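Local coordinates for cytochrome c (Hydrogenophilus thermoluteolus, PDB 2D0S), which probably transfers electrons through a single heme c held covalently in a small helical domain, at residues A[2-5]-A[6-10]; A[30-33]-A[34-38]. All coordinates share one frame; numbering follows the deposited sequence.

Overall arrangement
Contact 1 (2-10) precedes contact 2 (30-38) along the chain, and both lie in one cytochrome c domain built from helices without strands. Contact 1 spans helix 2-7 and the turn that ends it; contact 2 is the passage from helix 25-31 to helix 37-46. Their centres are about 19 Å apart on opposite sides of the centre of the chain, and their nearest atoms stay about 12 Å from each other, so no direct touch relates them. The heme does: contact 1 holds one of its thioether links, while contact 2 sends a tyrosine to a propionate. Two of the heme's several attachments thus lie far apart on its periphery.

Contact 1: A[2-5]-A[6-10]; sequences EALA and KAKGC. With HEC (heme c), chain B.
With CG beside its own backbone N (chi1 -57°) and a second bend at CD (chi2 -58°), K8 runs back past L4, and its methylene CE meets L4 CD2 at 3.8 Å, the two side chains crossing at a slant. At C10, SG is likewise on the side of the backbone N (chi1 -54°), and it reaches the heme, where SG is bonded to CAB at 1.8 Å. Helical bonds lead up to this point: K6 N to E2 O, A7 N to A3 O at 2.9 Å, K8 N to L4 O at 2.9 Å. The helix then ends in a Schellman motif, with C10 N bound to A5 O at 3.1 Å and G9 N to K6 O at 3.1 Å; G9, at positive phi, is its C-prime residue. A5 O also receives a weak bond from K8 N. A5 CB and C10 CB, both on buried residues, make an apolar contact at 4.3 Å. The turn thus delivers C10, the first cysteine of the CXXCH heme-attachment sequence, whose C13 and H14 supply the second thioether and an axial iron ligand. L4 and A5 also touch I71 of helix 65-75, and K8 touches D67.

Contact 2: A[30-33]-A[34-38]; sequences KKYT and EADVP. With HEC (heme c), chain B.
The chain turns here from helix 25-31 toward helix 37-46, leaving the helix at Y32, running extended through T33 and entering the 3-10 segment 34-36, where D36 N bonds to T33 O at 2.8 Å from above the carbonyl plane. The D36 side chain bonds back to the same residue: its OD1 takes the T33 N-H at 3.0 Å in a nearly straight bond (169°), using the lone pair that faces away from OD2. T33 and D36 are thus joined by a reciprocal pair, each backbone N-H meeting an oxygen of the other residue. T33 OG1 appears to accept from A35 N at 3.1 Å, which fits an ST turn, although the place of A35 N is less sure. The same OD1 lies in the plane of the Y32 ring at its edge, 3.5 Å from CD1, the carboxylate standing 76° from the ring. In Y32, CG is on the side of the backbone N (chi1 -58°), and the ring extends toward the heme, where OH donates to propionate O1A at 2.5 Å. K31 CG sits over one face of the ring, 4.2 Å above its plane and displaced toward the rim, and K31 NZ gives Y32 OH a weak bond at 3.0 Å. This nearby positive charge may favour the ionised propionate. A phenylalanine in place of Y32 would probably leave O1A without its hydroxyl donor and K31 NZ without this acceptor. V51 touches both K31 and Y32, and its N, W52 NE1 and K43 NZ are further hydrogen-bond donors to the heme. Past the turn, V37 packs on E69 and R73 of helix 65-75.

Contact 1: A[2-5]-A[6-10]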
loop_
_atom_site.group_PDB
_atom_site.type_symbol
_atom_site.label_atom_id
_atom_site.label_comp_id
_atom_site.label_asym_id
_atom_site.label_seq_id
_atom_site.Cartn_x
_atom_site.Cartn_y
_atom_site.Cartn_z
ATOM N N GLU A 2 -8.473 -3.014 7.317
ATOM C CA GLU A 2 -8.576 -1.568 7.332
ATOM C C GLU A 2 -8.055 -0.902 8.637
ATOM O O GLU A 2 -7.452 0.203 8.595
ATOM C CB GLU A 2 -10.005 -1.116 7.041
ATOM C CG GLU A 2 -10.105 0.402 6.826
ATOM C CD GLU A 2 -11.529 0.888 6.624
ATOM O OE1 GLU A 2 -12.350 0.153 6.024
ATOM O OE2 GLU A 2 -11.817 2.010 7.066
ATOM N N ALA A 3 -8.323 -1.523 9.790
ATOM C CA ALA A 3 -7.965 -0.913 11.059
ATOM C C ALA A 3 -6.446 -0.924 11.198
ATOM O O ALA A 3 -5.850 -0.016 11.778
ATOM C CB ALA A 3 -8.624 -1.693 12.239
ATOM N N LEU A 4 -5.829 -1.986 10.707
ATOM C CA LEU A 4 -4.387 -2.103 10.732
ATOM C C LEU A 4 -3.711 -1.035 9.810
ATOM O O LEU A 4 -2.722 -0.390 10.191
ATOM C CB LEU A 4 -3.986 -3.502 10.293
ATOM C CG LEU A 4 -2.758 -4.234 10.846
ATOM C CD1 LEU A 4 -2.055 -4.998 9.740
ATOM C CD2 LEU A 4 -1.777 -3.432 11.627
ATOM N N ALA A 5 -4.263 -0.854 8.624
ATOM C CA ALA A 5 -3.729 0.098 7.675
ATOM C C ALA A 5 -3.709 1.462 8.312
ATOM O O ALA A 5 -2.692 2.199 8.258
ATOM C CB ALA A 5 -4.591 0.120 6.388
ATOM N N LYS A 6 -4.823 1.797 8.939
ATOM C CA LYS A 6 -4.961 3.063 9.633
ATOM C C LYS A 6 -4.034 3.172 10.879
ATOM O O LYS A 6 -3.388 4.169 11.075
ATOM C CB LYS A 6 -6.469 3.329 9.939
ATOM C CG LYS A 6 -6.744 4.263 11.043
ATOM C CD LYS A 6 -6.779 5.680 10.549
ATOM C CE LYS A 6 -7.142 6.651 11.676
ATOM N NZ LYS A 6 -7.177 8.063 11.170
ATOM N N ALA A 7 -3.900 2.110 11.646
ATOM C CA ALA A 7 -2.979 2.127 12.791
ATOM C C ALA A 7 -1.556 2.318 12.337
ATOM O O ALA A 7 -0.752 2.797 13.088
ATOM C CB ALA A 7 -3.088 0.812 13.631
ATOM N N LYS A 8 -1.220 1.887 11.114
ATOM C CA LYS A 8 0.168 2.039 10.660
ATOM C C LYS A 8 0.461 3.296 9.855
ATOM O O LYS A 8 1.522 3.398 9.240
ATOM C CB LYS A 8 0.710 0.787 9.977
ATOM C CG LYS A 8 0.649 -0.465 10.817
ATOM C CD LYS A 8 1.392 -0.282 12.070
ATOM C CE LYS A 8 1.126 -1.403 13.054
ATOM N NZ LYS A 8 2.242 -1.393 14.060
ATOM N N GLY A 9 -0.471 4.248 9.916
ATOM C CA GLY A 9 -0.299 5.545 9.247
ATOM C C GLY A 9 -0.559 5.654 7.745
ATOM O O GLY A 9 -0.381 6.725 7.150
ATOM N N CYS A 10 -0.922 4.513 7.159
ATOM C CA CYS A 10 -1.165 4.422 5.760
ATOM C C CYS A 10 -2.168 5.353 5.204
ATOM O O CYS A 10 -2.026 5.788 4.043
ATOM C CB CYS A 10 -1.593 3.003 5.405
ATOM S SG CYS A 10 -0.458 1.730 5.947
HETATM FE FE HEC B . 1.922 4.041 0.041
HETATM C CHA HEC B . 2.400 3.608 -3.333
HETATM C CHB HEC B . 0.676 0.918 0.342
HETATM C CHC HEC B . 2.025 4.393 3.438
HETATM C CHD HEC B . 2.643 7.416 -0.323
HETATM N NA HEC B . 1.586 2.584 -1.213
HETATM C C1A HEC B . 1.845 2.582 -2.596
HETATM C C2A HEC B . 1.462 1.298 -3.135
HETATM C C3A HEC B . 0.939 0.557 -2.134
HETATM C C4A HEC B . 1.030 1.344 -0.904
HETATM C CMA HEC B . 0.397 -0.904 -2.228
HETATM C CAA HEC B . 1.576 0.899 -4.637
HETATM C CBA HEC B . 3.012 0.429 -4.863
HETATM C CGA HEC B . 3.342 0.314 -6.326
HETATM O O1A HEC B . 2.418 0.282 -7.168
HETATM O O2A HEC B . 4.541 0.215 -6.640
HETATM N NB HEC B . 1.468 2.887 1.606
HETATM C C1B HEC B . 0.975 1.602 1.512
HETATM C C2B HEC B . 0.905 1.052 2.840
HETATM C C3B HEC B . 1.253 2.020 3.707
HETATM C C4B HEC B . 1.659 3.172 2.930
HETATM C CMB HEC B . 0.318 -0.344 3.133
HETATM C CAB HEC B . 1.246 1.985 5.274
HETATM C CBB HEC B . 2.096 0.816 5.825
HETATM N NC HEC B . 2.243 5.589 1.281
HETATM C C1C HEC B . 2.228 5.524 2.681
HETATM C C2C HEC B . 2.397 6.855 3.215
HETATM C C3C HEC B . 2.769 7.655 2.169
HETATM C C4C HEC B . 2.539 6.895 0.954
HETATM C CMC HEC B . 2.671 7.085 4.718
HETATM C CAC HEC B . 3.064 9.203 2.103
HETATM C CBC HEC B . 3.762 9.862 3.300
HETATM N ND HEC B . 2.494 5.342 -1.612
HETATM C C1D HEC B . 2.779 6.690 -1.485
HETATM C C2D HEC B . 3.130 7.217 -2.781
HETATM C C3D HEC B . 3.016 6.035 -3.712
HETATM C C4D HEC B . 2.610 4.915 -2.900
HETATM C CMD HEC B . 3.536 8.665 -3.101
HETATM C CAD HEC B . 3.345 5.974 -5.196
HETATM C CBD HEC B . 4.762 5.443 -5.302
HETATM C CGD HEC B . 5.099 5.354 -6.781
HETATM O O1D HEC B . 4.662 6.270 -7.514
HETATM O O2D HEC B . 5.794 4.371 -7.216
#

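Contact 2: A[30-33]-A[34-38]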
loop_
_atom_site.group_PDB
_atom_site.type_symbol
_atom_site.label_atom_id
_atom_site.label_comp_id
_atom_site.label_asym_id
_atom_site.label_seq_id
_atom_site.Cartn_x
_atom_site.Cartn_y
_atom_site.Cartn_z
ATOM N N LYS A 30 -6.798 -2.666 -8.844
ATOM C CA LYS A 30 -7.031 -2.757 -10.298
ATOM C C LYS A 30 -5.734 -3.017 -11.086
ATOM O O LYS A 30 -5.734 -3.670 -12.117
ATOM C CB LYS A 30 -7.705 -1.479 -10.812
ATOM C CG LYS A 30 -9.213 -1.513 -10.683
ATOM C CD LYS A 30 -9.840 -0.094 -10.853
ATOM C CE LYS A 30 -11.207 -0.041 -10.202
ATOM N NZ LYS A 30 -11.804 1.359 -10.327
ATOM N N LYS A 31 -4.625 -2.555 -10.562
ATOM C CA LYS A 31 -3.395 -2.745 -11.243
ATOM C C LYS A 31 -2.743 -4.104 -10.937
ATOM O O LYS A 31 -2.052 -4.650 -11.769
ATOM C CB LYS A 31 -2.453 -1.606 -10.922
ATOM C CG LYS A 31 -1.324 -1.447 -11.914
ATOM C CD LYS A 31 -0.755 -0.026 -11.853
ATOM C CE LYS A 31 0.695 0.041 -12.389
ATOM N NZ LYS A 31 1.602 -1.065 -11.838
ATOM N N TYR A 32 -2.938 -4.634 -9.728
ATOM C CA TYR A 32 -2.222 -5.856 -9.344
ATOM C C TYR A 32 -3.155 -6.993 -9.057
ATOM O O TYR A 32 -4.391 -6.780 -8.899
ATOM C CB TYR A 32 -1.347 -5.599 -8.135
ATOM C CG TYR A 32 -0.357 -4.517 -8.362
ATOM C CD1 TYR A 32 0.812 -4.764 -9.082
ATOM C CD2 TYR A 32 -0.601 -3.218 -7.913
ATOM C CE1 TYR A 32 1.733 -3.758 -9.316
ATOM C CE2 TYR A 32 0.332 -2.201 -8.123
ATOM C CZ TYR A 32 1.491 -2.480 -8.821
ATOM O OH TYR A 32 2.431 -1.502 -8.985
ATOM N N THR A 33 -2.558 -8.168 -8.802
ATOM C CA THR A 33 -3.347 -9.298 -8.286
ATOM C C THR A 33 -2.594 -9.922 -7.085
ATOM O O THR A 33 -1.471 -9.517 -6.773
ATOM C CB THR A 33 -3.562 -10.387 -9.289
ATOM O OG1 THR A 33 -2.299 -10.993 -9.549
ATOM C CG2 THR A 33 -4.169 -9.842 -10.595
ATOM N N GLU A 34 -3.167 -10.971 -6.497
ATOM C CA GLU A 34 -2.480 -11.661 -5.398
ATOM C C GLU A 34 -1.106 -12.211 -5.854
ATOM O O GLU A 34 -0.271 -12.554 -5.033
ATOM C CB GLU A 34 -3.331 -12.779 -4.826
ATOM C CG GLU A 34 -3.786 -13.805 -5.877
ATOM C CD GLU A 34 -5.175 -13.467 -6.528
ATOM O OE1 GLU A 34 -5.642 -12.306 -6.449
ATOM O OE2 GLU A 34 -5.780 -14.384 -7.118
ATOM N N ALA A 35 -0.878 -12.249 -7.160
ATOM C CA ALA A 35 0.384 -12.759 -7.678
ATOM C C ALA A 35 1.476 -11.847 -7.257
ATOM O O ALA A 35 2.638 -12.261 -7.220
ATOM C CB ALA A 35 0.364 -12.886 -9.182
ATOM N N ASP A 36 1.102 -10.546 -7.095
ATOM C CA ASP A 36 2.100 -9.489 -6.836
ATOM C C ASP A 36 2.400 -9.141 -5.387
ATOM O O ASP A 36 3.009 -8.138 -5.124
ATOM C CB ASP A 36 1.622 -8.216 -7.566
ATOM C CG ASP A 36 1.499 -8.411 -9.056
ATOM O OD1 ASP A 36 0.378 -8.244 -9.580
ATOM O OD2 ASP A 36 2.536 -8.725 -9.698
ATOM N N VAL A 37 1.863 -9.908 -4.453
ATOM C CA VAL A 37 2.008 -9.565 -3.042
ATOM C C VAL A 37 3.459 -9.365 -2.606
ATOM O O VAL A 37 3.747 -8.406 -1.891
ATOM C CB VAL A 37 1.304 -10.573 -2.105
ATOM C CG1 VAL A 37 1.784 -10.373 -0.596
ATOM C CG2 VAL A 37 -0.217 -10.419 -2.205
ATOM N N PRO A 38 4.379 -10.304 -2.978
ATOM C CA PRO A 38 5.775 -10.156 -2.458
ATOM C C PRO A 38 6.387 -8.875 -2.907
ATOM O O PRO A 38 7.165 -8.280 -2.162
ATOM C CB PRO A 38 6.546 -11.339 -3.114
ATOM C CG PRO A 38 5.475 -12.357 -3.486
ATOM C CD PRO A 38 4.190 -11.556 -3.755
HETATM FE FE HEC B . 1.922 4.041 0.041
HETATM C CHA HEC B . 2.400 3.608 -3.333
HETATM C CHB HEC B . 0.676 0.918 0.342
HETATM C CHC HEC B . 2.025 4.393 3.438
HETATM C CHD HEC B . 2.643 7.416 -0.323
HETATM N NA HEC B . 1.586 2.584 -1.213
HETATM C C1A HEC B . 1.845 2.582 -2.596
HETATM C C2A HEC B . 1.462 1.298 -3.135
HETATM C C3A HEC B . 0.939 0.557 -2.134
HETATM C C4A HEC B . 1.030 1.344 -0.904
HETATM C CMA HEC B . 0.397 -0.904 -2.228
HETATM C CAA HEC B . 1.576 0.899 -4.637
HETATM C CBA HEC B . 3.012 0.429 -4.863
HETATM C CGA HEC B . 3.342 0.314 -6.326
HETATM O O1A HEC B . 2.418 0.282 -7.168
HETATM O O2A HEC B . 4.541 0.215 -6.640
HETATM N NB HEC B . 1.468 2.887 1.606
HETATM C C1B HEC B . 0.975 1.602 1.512
HETATM C C2B HEC B . 0.905 1.052 2.840
HETATM C C3B HEC B . 1.253 2.020 3.707
HETATM C C4B HEC B . 1.659 3.172 2.930
HETATM C CMB HEC B . 0.318 -0.344 3.133
HETATM C CAB HEC B . 1.246 1.985 5.274
HETATM C CBB HEC B . 2.096 0.816 5.825
HETATM N NC HEC B . 2.243 5.589 1.281
HETATM C C1C HEC B . 2.228 5.524 2.681
HETATM C C2C HEC B . 2.397 6.855 3.215
HETATM C C3C HEC B . 2.769 7.655 2.169
HETATM C C4C HEC B . 2.539 6.895 0.954
HETATM C CMC HEC B . 2.671 7.085 4.718
HETATM C CAC HEC B . 3.064 9.203 2.103
HETATM C CBC HEC B . 3.762 9.862 3.300
HETATM N ND HEC B . 2.494 5.342 -1.612
HETATM C C1D HEC B . 2.779 6.690 -1.485
HETATM C C2D HEC B . 3.130 7.217 -2.781
HETATM C C3D HEC B . 3.016 6.035 -3.712
HETATM C C4D HEC B . 2.610 4.915 -2.900
HETATM C CMD HEC B . 3.536 8.665 -3.101
HETATM C CAD HEC B . 3.345 5.974 -5.196
HETATM C CBD HEC B . 4.762 5.443 -5.302
HETATM C CGD HEC B . 5.099 5.354 -6.781
HETATM O O1D HEC B . 4.662 6.270 -7.514
HETATM O O2D HEC B . 5.794 4.371 -7.216
#